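Local atomic coordinates of Zgc:56074 (Danio rerio, PDB entry 3E9D), a protein that probably hydrolyses fructose-2,6-bisphosphate, and fructose-1,6-bisphosphate as well, lowering fructose-2,6-bisphosphate in the cell and so restraining glycolysis. Residues 204-207 and 208-212. Residues are numbered along the deposited sequence; the frame is centred on the assembly and turned at random.
Sequences AGLK and MNQVF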
# COMPACT_ATOMS: atom_id res chain seq x y z
N ALA A 204 -2.28 20.32 -3.28
CA ALA A 204 -2.17 21.48 -2.40
C ALA A 204 -2.41 21.11 -0.95
O ALA A 204 -3.33 20.36 -0.64
CB ALA A 204 -3.16 22.58 -2.83
N GLY A 205 -1.55 21.62 -0.07
CA GLY A 205 -1.74 21.49 1.36
C GLY A 205 -1.24 20.22 2.02
O GLY A 205 -1.39 20.07 3.21
N LEU A 206 -0.68 19.30 1.25
CA LEU A 206 -0.22 18.03 1.80
C LEU A 206 1.23 18.16 2.28
O LEU A 206 2.13 18.38 1.48
CB LEU A 206 -0.34 16.93 0.75
CG LEU A 206 0.02 15.49 1.13
CD1 LEU A 206 -0.69 15.04 2.43
CD2 LEU A 206 -0.29 14.54 -0.02
N LYS A 207 1.44 18.07 3.59
CA LYS A 207 2.77 18.23 4.18
C LYS A 207 3.65 17.02 3.92
O LYS A 207 3.19 15.89 4.03
CB LYS A 207 2.67 18.48 5.70
CG LYS A 207 1.83 19.72 6.10
CD LYS A 207 2.38 21.01 5.53
CE LYS A 207 1.54 22.23 5.92
NZ LYS A 207 0.20 22.21 5.23
N MET A 208 4.91 17.25 3.56
CA MET A 208 5.86 16.15 3.35
C MET A 208 6.03 15.27 4.58
O MET A 208 6.30 14.09 4.44
CB MET A 208 7.22 16.67 2.89
CG MET A 208 7.16 17.44 1.59
SD MET A 208 6.32 16.54 0.27
CE MET A 208 6.27 17.82 -0.98
N ASN A 209 5.89 15.85 5.78
CA ASN A 209 6.02 15.06 7.00
C ASN A 209 4.91 14.03 7.06
O ASN A 209 5.15 12.91 7.49
CB ASN A 209 6.01 15.93 8.26
CG ASN A 209 7.33 16.64 8.48
OD1 ASN A 209 8.33 16.33 7.83
ND2 ASN A 209 7.34 17.59 9.43
N GLN A 210 3.72 14.42 6.62
CA GLN A 210 2.60 13.50 6.51
C GLN A 210 2.87 12.45 5.43
O GLN A 210 2.68 11.25 5.67
CB GLN A 210 1.28 14.23 6.26
CG GLN A 210 0.06 13.32 6.04
CD GLN A 210 -0.27 12.50 7.28
OE1 GLN A 210 0.15 12.84 8.38
NE2 GLN A 210 -1.02 11.41 7.10
N VAL A 211 3.27 12.90 4.24
CA VAL A 211 3.56 11.99 3.12
C VAL A 211 4.48 10.84 3.56
O VAL A 211 4.25 9.69 3.21
CB VAL A 211 4.21 12.73 1.92
CG1 VAL A 211 4.59 11.75 0.83
CG2 VAL A 211 3.26 13.79 1.39
N PHE A 212 5.52 11.17 4.31
CA PHE A 212 6.54 10.20 4.67
C PHE A 212 6.36 9.56 6.07
O PHE A 212 7.25 8.86 6.55
CB PHE A 212 7.93 10.84 4.55
CG PHE A 212 8.28 11.27 3.14
CD1 PHE A 212 8.22 10.36 2.08
CD2 PHE A 212 8.67 12.58 2.88
CE1 PHE A 212 8.55 10.75 0.76
CE2 PHE A 212 8.99 12.99 1.56
CZ PHE A 212 8.95 12.07 0.51
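Leu-206 meets Val-211 across the start of a short helix: CG of Leu-206 lies 3.7 Å from CG2 of Val-211, and CD2 of Leu-206 is 3.9 Å from the same methyl. With CG anti to the backbone N (chi1 -177°), the leucine extends its branched end to the helix, and the two side chains cross at about a right angle. Its other methyl, CD1, packs 4.1 Å from CG of Gln-210, using the aliphatic part of a residue whose polar end is engaged elsewhere. The backbone closes a helical turn beside them, Val-211 N donating to Lys-207 O over 3.0 Å, and Val-211 CG2 lies 3.4 Å from that same Lys-207 O. Lys-207 occupies the N-cap position, just before helix 208-211, a single turn that follows the loop after helix 184-197 in this histidine phosphatase fold of the phosphoglycerate mutase family. It serves the turn through its backbone carbonyl, while its long chain suits the exposed surface: bent at chi2 and chi4, it folds away from the helix, and NZ makes a weak 3.3 Å hydrogen bond to Gly-205 O. Gly-205 itself has a positive phi (85°), a conformation that glycine adopts readily. Farther out, Gln-210 NE2 bonds to Ile-244 O, tying the turn to edge strand 233-246, while buried Val-211, compact and apolar, also packs on Leu-202 and on Val-195 of helix 184-197.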